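Long-range contacts in hypothetic aldehyde deformylating oxygenase (Sulfolobus tokodaii, PDB 5V4T), which binds iron in a ferritin-like helical bundle and probably acts as an oxidoreductase, with aldehyde deformylating oxygenase activity ascribed to it: residues T104-I109 and R165-F170; K42-I46 and R97-N101; A173-K178 and L194-M198; S20-Y24 and F61-N65; R31-L35 and F86-V90. All blocks are in the same frame, centred on the assembly; numbering follows the deposited sequence.

Interaction 1 of 5, residues T104-I109 and R165-F170; sequences TRFHMI and RVEELF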
# COMPACT_ATOMS: atom_id res chain seq x y z
N THR A 104 -12.21 3.51 -4.15
CA THR A 104 -11.40 3.45 -5.37
C THR A 104 -9.96 3.89 -5.20
O THR A 104 -9.03 3.20 -5.71
CB THR A 104 -12.13 4.26 -6.46
OG1 THR A 104 -12.47 5.56 -5.98
CG2 THR A 104 -13.34 3.59 -6.83
N ARG A 105 -9.71 5.01 -4.54
CA ARG A 105 -8.34 5.47 -4.37
C ARG A 105 -7.56 4.57 -3.43
O ARG A 105 -6.39 4.21 -3.74
CB ARG A 105 -8.26 6.91 -3.85
CG ARG A 105 -6.83 7.38 -3.58
CD ARG A 105 -6.75 8.76 -2.98
NE ARG A 105 -7.23 9.76 -3.91
CZ ARG A 105 -6.50 10.48 -4.76
NH1 ARG A 105 -5.22 10.32 -4.87
NH2 ARG A 105 -7.12 11.35 -5.60
N PHE A 106 -8.20 4.18 -2.33
CA PHE A 106 -7.48 3.40 -1.31
C PHE A 106 -7.67 1.92 -1.53
O PHE A 106 -6.68 1.22 -1.94
CB PHE A 106 -7.91 3.77 0.11
CG PHE A 106 -6.99 3.17 1.13
CD1 PHE A 106 -5.69 3.65 1.30
CD2 PHE A 106 -7.41 2.12 1.91
CE1 PHE A 106 -4.82 3.05 2.18
CE2 PHE A 106 -6.54 1.53 2.82
CZ PHE A 106 -5.24 1.99 2.95
N HIS A 107 -8.87 1.37 -1.40
CA HIS A 107 -8.95 -0.07 -1.49
C HIS A 107 -8.50 -0.61 -2.84
O HIS A 107 -7.83 -1.64 -2.92
CB HIS A 107 -10.32 -0.56 -1.11
CG HIS A 107 -10.74 -0.13 0.27
ND1 HIS A 107 -11.07 1.16 0.61
CD2 HIS A 107 -10.81 -0.84 1.42
CE1 HIS A 107 -11.36 1.23 1.89
NE2 HIS A 107 -11.22 0.02 2.40
N MET A 108 -9.00 -0.03 -3.93
CA MET A 108 -8.67 -0.59 -5.25
C MET A 108 -7.26 -0.25 -5.69
O MET A 108 -6.53 -1.15 -6.02
CB MET A 108 -9.67 -0.11 -6.34
CG MET A 108 -11.11 -0.53 -6.08
SD MET A 108 -11.42 -2.31 -6.04
CE MET A 108 -11.59 -2.60 -4.26
N ILE A 109 -6.90 1.02 -5.72
CA ILE A 109 -5.63 1.42 -6.30
C ILE A 109 -4.49 1.19 -5.28
O ILE A 109 -3.42 0.71 -5.60
CB ILE A 109 -5.68 2.88 -6.82
CG1 ILE A 109 -6.47 2.99 -8.13
CG2 ILE A 109 -4.31 3.52 -6.92
CD1 ILE A 109 -5.77 2.41 -9.35
N ARG A 165 -12.99 5.94 -11.86
CA ARG A 165 -12.05 6.33 -10.84
C ARG A 165 -10.76 5.53 -10.89
O ARG A 165 -9.64 6.12 -10.79
CB ARG A 165 -12.62 6.19 -9.44
CG ARG A 165 -13.66 7.22 -9.06
CD ARG A 165 -13.08 8.46 -8.47
NE ARG A 165 -12.42 8.19 -7.21
CZ ARG A 165 -11.67 9.07 -6.59
NH1 ARG A 165 -11.58 10.32 -7.09
NH2 ARG A 165 -11.10 8.77 -5.46
N VAL A 166 -10.90 4.21 -10.99
CA VAL A 166 -9.75 3.32 -11.07
C VAL A 166 -8.89 3.74 -12.26
O VAL A 166 -7.68 3.86 -12.16
CB VAL A 166 -10.13 1.83 -11.06
CG1 VAL A 166 -8.91 0.96 -11.28
CG2 VAL A 166 -10.77 1.49 -9.73
N GLU A 167 -9.54 3.91 -13.40
CA GLU A 167 -8.84 4.28 -14.62
C GLU A 167 -8.13 5.63 -14.47
O GLU A 167 -6.99 5.84 -14.96
CB GLU A 167 -9.82 4.26 -15.80
CG GLU A 167 -10.28 2.84 -16.12
CD GLU A 167 -11.41 2.71 -17.13
OE1 GLU A 167 -12.23 3.63 -17.29
OE2 GLU A 167 -11.52 1.62 -17.70
N GLU A 168 -8.75 6.59 -13.77
CA GLU A 168 -8.17 7.92 -13.63
C GLU A 168 -6.98 7.95 -12.74
O GLU A 168 -6.04 8.68 -13.00
CB GLU A 168 -9.24 8.92 -13.14
CG GLU A 168 -10.27 9.09 -14.25
CD GLU A 168 -11.48 9.91 -13.83
OE1 GLU A 168 -11.50 10.37 -12.66
OE2 GLU A 168 -12.40 10.01 -14.69
N LEU A 169 -6.97 7.08 -11.73
CA LEU A 169 -5.95 7.11 -10.72
C LEU A 169 -4.81 6.12 -10.99
O LEU A 169 -3.72 6.31 -10.48
CB LEU A 169 -6.57 6.76 -9.37
CG LEU A 169 -7.51 7.83 -8.80
CD1 LEU A 169 -8.39 7.18 -7.75
CD2 LEU A 169 -6.67 8.91 -8.21
N PHE A 170 -5.05 5.20 -11.88
CA PHE A 170 -4.02 4.23 -12.18
C PHE A 170 -2.69 4.89 -12.65
O PHE A 170 -1.63 4.43 -12.26
CB PHE A 170 -4.54 3.23 -13.20
CG PHE A 170 -3.56 2.15 -13.56
CD1 PHE A 170 -3.34 1.09 -12.69
CD2 PHE A 170 -2.88 2.17 -14.77
CE1 PHE A 170 -2.39 0.12 -12.98
CE2 PHE A 170 -1.98 1.16 -15.07
CZ PHE A 170 -1.72 0.17 -14.16
O HOH W 1 -9.89 12.16 -5.71

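Interaction 2 of 5, residues K42-I46 and R97-N101; sequences KAKII and RWREN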
# COMPACT_ATOMS: atom_id res chain seq x y z
N LYS A 42 -15.17 7.78 9.81
CA LYS A 42 -15.82 7.03 8.81
C LYS A 42 -16.05 5.59 9.20
O LYS A 42 -17.11 5.02 8.97
CB LYS A 42 -15.10 7.13 7.47
CG LYS A 42 -14.95 8.54 6.95
CD LYS A 42 -16.18 9.35 6.98
CE LYS A 42 -15.88 10.63 6.26
NZ LYS A 42 -17.14 11.40 6.18
N ALA A 43 -15.08 4.97 9.89
CA ALA A 43 -15.28 3.60 10.30
C ALA A 43 -16.41 3.42 11.33
O ALA A 43 -17.12 2.42 11.34
CB ALA A 43 -13.99 3.01 10.79
N LYS A 44 -16.59 4.41 12.20
CA LYS A 44 -17.67 4.39 13.16
C LYS A 44 -19.05 4.57 12.53
O LYS A 44 -20.05 4.09 13.07
CB LYS A 44 -17.40 5.44 14.25
CG LYS A 44 -16.34 4.97 15.19
CD LYS A 44 -16.30 5.75 16.51
CE LYS A 44 -16.14 7.20 16.26
NZ LYS A 44 -16.03 7.99 17.49
N ILE A 45 -19.06 5.18 11.35
CA ILE A 45 -20.28 5.33 10.60
C ILE A 45 -20.70 4.05 9.97
O ILE A 45 -21.81 3.56 10.23
CB ILE A 45 -20.20 6.43 9.54
CG1 ILE A 45 -20.15 7.78 10.23
CG2 ILE A 45 -21.48 6.34 8.67
CD1 ILE A 45 -19.85 8.90 9.30
N ILE A 46 -19.79 3.48 9.18
CA ILE A 46 -20.03 2.20 8.47
C ILE A 46 -20.12 1.02 9.41
O ILE A 46 -20.94 0.16 9.25
CB ILE A 46 -18.89 1.88 7.44
CG1 ILE A 46 -18.62 3.01 6.47
CG2 ILE A 46 -19.27 0.63 6.65
CD1 ILE A 46 -19.82 3.43 5.67
N ARG A 97 -18.84 12.12 -1.87
CA ARG A 97 -18.94 10.69 -2.20
C ARG A 97 -17.74 10.00 -1.56
O ARG A 97 -17.04 9.24 -2.24
CB ARG A 97 -18.94 10.44 -3.72
CG ARG A 97 -20.10 11.06 -4.48
CD ARG A 97 -20.02 10.62 -5.91
NE ARG A 97 -20.46 9.23 -6.17
CZ ARG A 97 -20.89 8.85 -7.37
NH1 ARG A 97 -20.91 9.72 -8.32
NH2 ARG A 97 -21.37 7.63 -7.60
N TRP A 98 -17.54 10.22 -0.26
CA TRP A 98 -16.35 9.67 0.41
C TRP A 98 -16.28 8.14 0.33
O TRP A 98 -15.17 7.60 0.12
CB TRP A 98 -16.28 10.17 1.83
CG TRP A 98 -17.38 9.67 2.73
CD1 TRP A 98 -18.49 10.38 3.12
CD2 TRP A 98 -17.41 8.44 3.49
NE1 TRP A 98 -19.21 9.64 4.01
CE2 TRP A 98 -18.59 8.45 4.25
CE3 TRP A 98 -16.57 7.32 3.57
CZ2 TRP A 98 -18.94 7.40 5.09
CZ3 TRP A 98 -16.96 6.24 4.40
CH2 TRP A 98 -18.12 6.31 5.14
N ARG A 99 -17.40 7.42 0.40
CA ARG A 99 -17.37 5.94 0.45
C ARG A 99 -16.79 5.44 -0.87
O ARG A 99 -15.83 4.69 -0.88
CB ARG A 99 -18.76 5.34 0.61
CG ARG A 99 -19.08 4.43 1.78
CD ARG A 99 -20.61 4.18 1.80
NE ARG A 99 -21.30 4.29 3.10
CZ ARG A 99 -21.84 5.41 3.64
NH1 ARG A 99 -21.78 6.62 3.00
NH2 ARG A 99 -22.42 5.32 4.86
N GLU A 100 -17.35 5.89 -1.98
CA GLU A 100 -16.81 5.44 -3.30
C GLU A 100 -15.42 6.03 -3.64
O GLU A 100 -14.58 5.35 -4.33
CB GLU A 100 -17.83 5.70 -4.39
CG GLU A 100 -18.95 4.70 -4.15
CD GLU A 100 -20.11 4.79 -5.08
OE1 GLU A 100 -20.41 5.87 -5.64
OE2 GLU A 100 -20.75 3.73 -5.23
N ASN A 101 -15.16 7.26 -3.20
CA ASN A 101 -13.87 7.87 -3.47
C ASN A 101 -12.71 7.19 -2.73
O ASN A 101 -11.68 6.87 -3.33
CB ASN A 101 -13.91 9.34 -3.15
CG ASN A 101 -14.67 10.13 -4.22
OD1 ASN A 101 -14.91 9.60 -5.32
ND2 ASN A 101 -15.07 11.40 -3.91

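Interaction 3 of 5, residues A173-K178 and L194-M198; sequences AVQIVK and LVNLM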
# COMPACT_ATOMS: atom_id res chain seq x y z
N ALA A 173 -0.46 5.70 -9.80
CA ALA A 173 0.13 4.48 -9.28
C ALA A 173 1.35 4.05 -10.06
O ALA A 173 2.38 3.70 -9.48
CB ALA A 173 -0.90 3.35 -9.22
N VAL A 174 1.23 4.07 -11.39
CA VAL A 174 2.33 3.67 -12.22
C VAL A 174 3.55 4.59 -11.96
O VAL A 174 4.66 4.12 -11.89
CB VAL A 174 1.94 3.61 -13.72
CG1 VAL A 174 3.18 3.54 -14.59
CG2 VAL A 174 1.02 2.44 -13.96
N GLN A 175 3.31 5.88 -11.84
CA GLN A 175 4.41 6.86 -11.60
C GLN A 175 5.10 6.60 -10.31
O GLN A 175 6.31 6.73 -10.21
CB GLN A 175 3.92 8.31 -11.71
CG GLN A 175 3.68 8.71 -13.17
CD GLN A 175 4.82 8.29 -14.17
OE1 GLN A 175 6.02 8.61 -14.00
NE2 GLN A 175 4.44 7.54 -15.21
N ILE A 176 4.35 6.19 -9.27
CA ILE A 176 5.01 5.83 -8.01
C ILE A 176 6.04 4.73 -8.17
O ILE A 176 7.12 4.82 -7.61
CB ILE A 176 3.96 5.45 -6.95
CG1 ILE A 176 3.15 6.66 -6.54
CG2 ILE A 176 4.60 4.85 -5.72
CD1 ILE A 176 1.88 6.36 -5.75
N VAL A 177 5.70 3.66 -8.89
CA VAL A 177 6.62 2.54 -9.08
C VAL A 177 7.79 3.00 -9.97
O VAL A 177 8.94 2.72 -9.65
CB VAL A 177 5.91 1.35 -9.66
CG1 VAL A 177 6.89 0.24 -10.04
CG2 VAL A 177 4.87 0.86 -8.64
N LYS A 178 7.51 3.75 -11.03
CA LYS A 178 8.63 4.21 -11.90
C LYS A 178 9.60 5.13 -11.20
O LYS A 178 10.82 5.05 -11.44
CB LYS A 178 8.06 4.87 -13.16
CG LYS A 178 7.41 3.90 -14.09
CD LYS A 178 6.93 4.53 -15.40
CE LYS A 178 7.05 3.49 -16.49
NZ LYS A 178 6.34 3.88 -17.75
N LEU A 194 7.05 -5.04 -13.65
CA LEU A 194 6.18 -4.59 -12.53
C LEU A 194 5.01 -3.78 -13.01
O LEU A 194 3.89 -3.99 -12.55
CB LEU A 194 7.00 -3.77 -11.54
CG LEU A 194 7.99 -4.55 -10.75
CD1 LEU A 194 8.77 -3.60 -9.89
CD2 LEU A 194 7.43 -5.70 -9.91
N VAL A 195 5.21 -2.85 -13.95
CA VAL A 195 4.13 -2.13 -14.56
C VAL A 195 3.19 -3.04 -15.35
O VAL A 195 1.98 -2.89 -15.27
CB VAL A 195 4.66 -0.96 -15.46
CG1 VAL A 195 3.54 -0.29 -16.25
CG2 VAL A 195 5.41 0.06 -14.58
N ASN A 196 3.74 -4.06 -16.05
CA ASN A 196 2.86 -5.05 -16.67
C ASN A 196 1.97 -5.76 -15.67
O ASN A 196 0.81 -5.99 -15.96
CB ASN A 196 3.61 -6.09 -17.53
CG ASN A 196 4.41 -5.47 -18.66
OD1 ASN A 196 4.18 -4.34 -19.07
ND2 ASN A 196 5.40 -6.19 -19.10
N LEU A 197 2.53 -6.15 -14.53
CA LEU A 197 1.72 -6.73 -13.47
C LEU A 197 0.66 -5.75 -12.98
O LEU A 197 -0.49 -6.16 -12.81
CB LEU A 197 2.64 -7.17 -12.33
CG LEU A 197 1.87 -7.52 -11.06
CD1 LEU A 197 0.95 -8.71 -11.23
CD2 LEU A 197 2.93 -7.82 -10.06
N MET A 198 1.02 -4.48 -12.80
CA MET A 198 0.04 -3.50 -12.38
C MET A 198 -1.11 -3.43 -13.34
O MET A 198 -2.26 -3.28 -12.91
CB MET A 198 0.67 -2.14 -12.14
CG MET A 198 1.64 -2.13 -10.98
SD MET A 198 2.59 -0.59 -10.97
CE MET A 198 1.42 0.43 -10.15

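Interaction 4 of 5, residues S20-Y24 and F61-N65; sequences SAHFY and FDFFN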
# COMPACT_ATOMS: atom_id res chain seq x y z
N SER A 20 9.30 -0.58 2.26
CA SER A 20 8.64 -0.57 3.55
C SER A 20 8.14 0.83 3.91
O SER A 20 7.07 0.98 4.51
CB SER A 20 9.54 -1.10 4.66
OG SER A 20 9.90 -2.44 4.38
N ALA A 21 8.91 1.86 3.54
CA ALA A 21 8.49 3.23 3.85
C ALA A 21 7.18 3.61 3.12
O ALA A 21 6.46 4.53 3.59
CB ALA A 21 9.57 4.22 3.42
N HIS A 22 6.86 2.95 2.03
CA HIS A 22 5.55 3.15 1.38
C HIS A 22 4.41 2.64 2.24
O HIS A 22 3.31 3.17 2.17
CB HIS A 22 5.49 2.50 -0.01
CG HIS A 22 6.39 3.16 -1.02
ND1 HIS A 22 7.76 3.23 -0.89
CD2 HIS A 22 6.10 3.67 -2.25
CE1 HIS A 22 8.27 3.84 -1.95
NE2 HIS A 22 7.29 4.09 -2.80
N PHE A 23 4.67 1.64 3.05
CA PHE A 23 3.67 1.19 4.04
C PHE A 23 3.71 1.93 5.34
O PHE A 23 2.72 1.94 6.10
CB PHE A 23 3.87 -0.30 4.32
CG PHE A 23 3.71 -1.14 3.10
CD1 PHE A 23 4.74 -1.34 2.20
CD2 PHE A 23 2.47 -1.70 2.79
CE1 PHE A 23 4.58 -2.08 1.05
CE2 PHE A 23 2.31 -2.43 1.62
CZ PHE A 23 3.37 -2.62 0.74
N TYR A 24 4.85 2.53 5.64
CA TYR A 24 5.07 3.25 6.90
C TYR A 24 5.98 4.45 6.63
O TYR A 24 7.19 4.40 6.89
CB TYR A 24 5.67 2.27 7.93
CG TYR A 24 5.84 2.90 9.30
CD1 TYR A 24 4.72 3.31 10.02
CD2 TYR A 24 7.08 3.13 9.83
CE1 TYR A 24 4.85 3.91 11.26
CE2 TYR A 24 7.23 3.76 11.08
CZ TYR A 24 6.11 4.13 11.78
OH TYR A 24 6.22 4.73 13.02
N PHE A 61 1.27 -0.66 10.63
CA PHE A 61 2.21 0.41 11.01
C PHE A 61 3.06 -0.03 12.12
O PHE A 61 4.30 0.18 12.10
CB PHE A 61 1.45 1.62 11.51
CG PHE A 61 0.99 2.55 10.45
CD1 PHE A 61 1.00 2.23 9.08
CD2 PHE A 61 0.45 3.76 10.86
CE1 PHE A 61 0.53 3.11 8.15
CE2 PHE A 61 -0.02 4.66 9.92
CZ PHE A 61 0.02 4.33 8.56
N ASP A 62 2.46 -0.66 13.11
CA ASP A 62 3.22 -1.09 14.29
C ASP A 62 4.26 -2.15 13.93
O ASP A 62 5.33 -2.18 14.49
CB ASP A 62 2.33 -1.55 15.41
CG ASP A 62 1.53 -0.38 16.03
OD1 ASP A 62 1.93 0.79 15.82
OD2 ASP A 62 0.47 -0.63 16.62
N PHE A 63 3.94 -3.07 13.03
CA PHE A 63 4.90 -4.07 12.55
C PHE A 63 6.16 -3.38 11.95
O PHE A 63 7.31 -3.76 12.26
CB PHE A 63 4.22 -5.01 11.57
CG PHE A 63 5.17 -5.78 10.74
CD1 PHE A 63 5.84 -6.89 11.26
CD2 PHE A 63 5.46 -5.36 9.46
CE1 PHE A 63 6.79 -7.56 10.51
CE2 PHE A 63 6.37 -6.03 8.68
CZ PHE A 63 7.06 -7.13 9.24
N PHE A 64 5.94 -2.41 11.09
CA PHE A 64 7.09 -1.77 10.43
C PHE A 64 7.86 -0.94 11.46
O PHE A 64 9.08 -0.94 11.43
CB PHE A 64 6.66 -0.92 9.24
CG PHE A 64 6.25 -1.74 8.06
CD1 PHE A 64 7.21 -2.44 7.30
CD2 PHE A 64 4.89 -1.90 7.75
CE1 PHE A 64 6.81 -3.20 6.18
CE2 PHE A 64 4.54 -2.65 6.66
CZ PHE A 64 5.48 -3.33 5.91
N ASN A 65 7.16 -0.26 12.33
CA ASN A 65 7.86 0.60 13.30
C ASN A 65 8.70 -0.24 14.22
O ASN A 65 9.83 0.09 14.48
CB ASN A 65 6.81 1.43 14.03
CG ASN A 65 7.39 2.33 15.09
OD1 ASN A 65 8.20 3.19 14.81
ND2 ASN A 65 7.00 2.11 16.30

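Interaction 5 of 5, residues R31-L35 and F86-V90; sequences RWKIL and FDGLV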
# COMPACT_ATOMS: atom_id res chain seq x y z
N ARG A 31 2.45 14.75 7.98
CA ARG A 31 1.69 15.44 6.91
C ARG A 31 0.22 15.04 6.87
O ARG A 31 -0.67 15.86 6.59
CB ARG A 31 2.33 15.19 5.53
CG ARG A 31 1.71 15.98 4.39
CD ARG A 31 2.44 15.64 3.09
NE ARG A 31 1.92 16.37 1.95
CZ ARG A 31 2.41 17.50 1.46
NH1 ARG A 31 3.44 18.11 2.01
NH2 ARG A 31 1.84 18.04 0.41
N TRP A 32 -0.03 13.77 7.16
CA TRP A 32 -1.35 13.20 7.02
C TRP A 32 -1.90 12.74 8.38
O TRP A 32 -2.72 11.82 8.47
CB TRP A 32 -1.27 12.00 6.03
CG TRP A 32 -0.76 12.38 4.68
CD1 TRP A 32 -1.33 13.27 3.78
CD2 TRP A 32 0.37 11.81 4.02
NE1 TRP A 32 -0.55 13.33 2.64
CE2 TRP A 32 0.50 12.46 2.77
CE3 TRP A 32 1.34 10.91 4.40
CZ2 TRP A 32 1.51 12.15 1.88
CZ3 TRP A 32 2.35 10.60 3.52
CH2 TRP A 32 2.44 11.24 2.27
N LYS A 33 -1.51 13.43 9.42
CA LYS A 33 -2.04 13.17 10.77
C LYS A 33 -3.57 13.10 10.79
O LYS A 33 -4.18 12.28 11.53
CB LYS A 33 -1.57 14.30 11.67
CG LYS A 33 -2.00 14.19 13.12
CD LYS A 33 -1.48 15.39 13.89
CE LYS A 33 -2.37 15.64 15.10
NZ LYS A 33 -1.74 16.67 15.96
N ILE A 34 -4.20 13.97 9.99
CA ILE A 34 -5.64 14.09 9.93
C ILE A 34 -6.34 12.79 9.50
O ILE A 34 -7.53 12.59 9.80
CB ILE A 34 -6.08 15.25 9.00
CG1 ILE A 34 -7.51 15.68 9.23
CG2 ILE A 34 -5.88 14.91 7.53
CD1 ILE A 34 -7.80 17.07 8.73
N LEU A 35 -5.61 11.91 8.79
CA LEU A 35 -6.22 10.67 8.33
C LEU A 35 -6.61 9.76 9.44
O LEU A 35 -7.52 8.96 9.29
CB LEU A 35 -5.26 9.87 7.39
CG LEU A 35 -5.14 10.38 5.95
CD1 LEU A 35 -4.06 9.58 5.25
CD2 LEU A 35 -6.46 10.18 5.21
N PHE A 86 -1.57 10.34 -1.37
CA PHE A 86 -2.10 10.46 -0.04
C PHE A 86 -2.70 11.83 0.23
O PHE A 86 -3.66 11.88 0.96
CB PHE A 86 -1.13 9.95 1.00
CG PHE A 86 -1.12 8.43 1.07
CD1 PHE A 86 -2.12 7.77 1.71
CD2 PHE A 86 -0.18 7.70 0.41
CE1 PHE A 86 -2.17 6.39 1.77
CE2 PHE A 86 -0.22 6.30 0.43
CZ PHE A 86 -1.24 5.67 1.09
N ASP A 87 -2.18 12.89 -0.40
CA ASP A 87 -2.86 14.22 -0.29
C ASP A 87 -4.29 14.08 -0.83
O ASP A 87 -5.26 14.57 -0.26
CB ASP A 87 -2.11 15.29 -1.08
CG ASP A 87 -0.82 15.75 -0.39
OD1 ASP A 87 -0.50 15.37 0.78
OD2 ASP A 87 -0.10 16.56 -1.05
N GLY A 88 -4.40 13.38 -1.95
CA GLY A 88 -5.66 13.09 -2.52
C GLY A 88 -6.59 12.30 -1.61
O GLY A 88 -7.82 12.46 -1.66
N LEU A 89 -6.06 11.33 -0.86
CA LEU A 89 -6.92 10.56 0.02
C LEU A 89 -7.52 11.43 1.12
O LEU A 89 -8.65 11.23 1.49
CB LEU A 89 -6.17 9.39 0.61
CG LEU A 89 -6.89 8.41 1.50
CD1 LEU A 89 -7.90 7.68 0.67
CD2 LEU A 89 -5.86 7.47 2.15
N VAL A 90 -6.75 12.36 1.65
CA VAL A 90 -7.31 13.28 2.63
C VAL A 90 -8.53 14.02 2.02
O VAL A 90 -9.62 14.12 2.64
CB VAL A 90 -6.24 14.26 3.13
CG1 VAL A 90 -6.88 15.42 3.91
CG2 VAL A 90 -5.21 13.54 3.97

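Interaction 1 of 5, residues T104-I109 and R165-F170
Helices 98-128 and 159-179 cross here almost at right angles: the axes of the two segments pass 9.7 Å apart at 85°, so the contact is compact and centred on a few side chains. Thr104 comes first, its CA only 5.9 Å from the CA of Val166. Its OG1 accepts a nearly straight hydrogen bond from Arg165 NE (2.9 Å) while also bonding back to the carbonyl of Glu100. Arg105 follows. Its NH2 lies 3.6 Å from Leu169 CD2, which covers one face of the guanidinium, and a water accepts hydrogen bonds from Arg105 NH2 and Arg165 NH1, each at 2.9 Å. The two arginines come within 4.3 Å (Arg105 NE to Arg165 NH2), a closeness that Asp92 partly offsets by forming salt bridges with both. A wider pi-type turn, with Ile109 N bonded to Thr104 O at 3.0 Å, runs through this segment. Met108 places CB 3.9 Å from Val166 CG2, and the rest of its side chain leads off toward helix 132-155. Ile109 closes the walk: its CG1 lies 4.0 Å from Leu169 CB, and its CD1 approaches Val166 CG1 at 4.0 Å and Phe170 CB at 4.1 Å. The crossing therefore has two halves: an arginine pair bridged by water, its repulsion partly offset by Asp92, and a largely buried aliphatic patch of Ile109, Val166 and Leu169.

Interaction 2 of 5, residues K42-I46 and R97-N101
Where helix 98-128 begins, it meets the last turn of helix 34-46 at the protein surface. Arg97, at the N-cap position, takes no part in the contact with 42-46 and forms a salt bridge with Glu100 through NH2 and OE1 at 2.8 Å; Asp158 is a second acidic partner. Trp98 has the largest share of the contact. The side chain of Lys42 lies along one face of its indole: Lys42 NZ sits 3.5 Å from the centroid of the five-membered ring of Trp98, 15° off the normal, in a cation-pi interaction, while Lys42 CD stands 3.7 Å above the centroid of the six-membered ring in a CH-pi contact. The aliphatic part of the lysine and its charge thus use neighbouring parts of one aromatic surface. At the far end of the indole, Trp98 CH2 touches Ile46 CD1 at 3.4 Å. Arg99 lies at the exposed margin, its NE 3.1 Å from Ile46 CD1 and its NH2 4.1 Å from Ile45 CG2. Glu100 and Asn101 face other partners, Asn101 bonding to Tyr161. This cation-pi and CH-pi pairing joins two helix ends at the periphery of the ferritin-like bundle.

Interaction 3 of 5, residues A173-K178 and L194-M198
The short axes of 173-178 and 194-198 run nearly antiparallel, at 160° and 10.4 Å apart, with Val174 and Val195 nearest in the backbone at 6.5 Å between their CA atoms. That spacing leaves room for a layer of apolar side chains, and no hydrogen bond crosses it. Met198 reaches farthest over: its SD lies 3.6 Å from Val177 CG2, and its CE sits 3.8 Å from Ala173 CB and 3.5 Å from Ala173 O, so the small alanine gives the methyl group space against the helix backbone. Val174 CG1 meets Val195 CG2 at 4.1 Å, and Lys178 CE extends over the same Val195 CG2 at 4.3 Å, at the exposed margin. One turn from Ala173, Val177 CG1 approaches Leu194 CB at 4.3 Å. The pair forms an antiparallel helical hairpin in which helix 191-211 folds back along helix 159-179. Helix 98-128 lies against both partners, since its Leu114 touches Ala173 and Met198, while Ile176 faces helix 80-93.

Interaction 4 of 5, residues S20-Y24 and F61-N65
Tyr24 presents the edge of its ring to the face of Phe61, with centroids 5.6 Å apart and planes at 65°, an edge-to-face aromatic pair near the C-terminal part of helix 10-23, against helix 49-67 of the ferritin-like bundle. The backbones also come closest here, with the CA atoms of Tyr24 and Phe61 5.8 Å apart. One face of the tyrosine ring lies over the backbone of the partner helix, covering Phe61 O and Asn65 N, while Tyr24 CB packs 3.6 Å from Phe64 CB. Phe64 is buried and meets three residues of 20-24. Its CE2 meets Phe23 CB at 3.4 Å, and its ring runs nearly parallel to that of Phe23, at 20°, but is slid so far that the two barely overlap. Ser20 completes the surface with OG 3.7 Å from Phe64 CE1; that hydroxyl is bonded to Ile16 O in its own helix. Phe134 and Ile141 of helix 132-155 cover Phe64, whereas Phe23 packs on helix 98-128. Phe61 and Phe23 lie near the metal centre, the Phe61 side chain about 6 Å from that of the iron ligand Glu57 and the Phe23 side chain about 8 Å from the bound iron. Phe61 CE1 lies just 3.2 Å from Phe23 O.

Interaction 5 of 5, residues R31-L35 and F86-V90
Asp87 receives three hydrogen bonds from the opposite segment. Arg31 offers two in a bidentate salt bridge, NE to Asp87 OD1 at 2.9 Å and NH2 to Asp87 OD2 at 2.8 Å, so the carboxylate lies near the plane of the guanidinium. Trp32 NE1 supplies the third, also to Asp87 OD1, at 2.8 Å. In this ferritin-like helical bundle, the bonds fasten the 31-35 segment onto the side of helix 80-93. With its pyrrole nitrogen held by Asp87, the indole of Trp32 is laid over Phe86: Phe86 CB stands 3.7 Å from the centroid of the six-membered ring of Trp32, over its face, as a CH-pi contact. The Phe86 ring turns its edge toward that same face, with centroids 5.6 Å apart and planes at 50°. Trp32 CD1 also reaches Val90 CG2 at 3.9 Å. Further along the segment, Ile34 CG2 meets Val90 CG1 at 3.8 Å and Leu35 CD2 meets Leu89 CD2 at 4.1 Å. Phe86 also touches Thr110 of helix 98-128, and its side chain lies about 9 Å from the bound iron, placing the inner margin of this contact near the metal site. At the backbone's closest approach, where the CA atoms of Leu35 and Val90 are 6.4 Å apart, Leu35 CG rests 3.7 Å from Val90 CG2.

In the fold
All five contacts join helices of one ferritin-like bundle around the iron ligands Glu57, Glu111, Glu145 and His148. Along the chain, interactions 2, 4 and 5 interleave, binding the first helices to later ones; interactions 1 and 3 follow in series. Helix 98-128 serves interactions 1 and 2, whose centres are 15 Å apart and which touch through a probable Arg165-Asn101 hydrogen bond. Helix 159-179 links interaction 1 to interaction 3, 13 Å away, and helix 34-46 carries both 2 and 5. Interactions 1 and 5 meet where Arg105 and Phe106 pack on Leu89. Interaction 4 lies across the chain's centre from 1 and 3, so the contacts are spread on both sides of that centre.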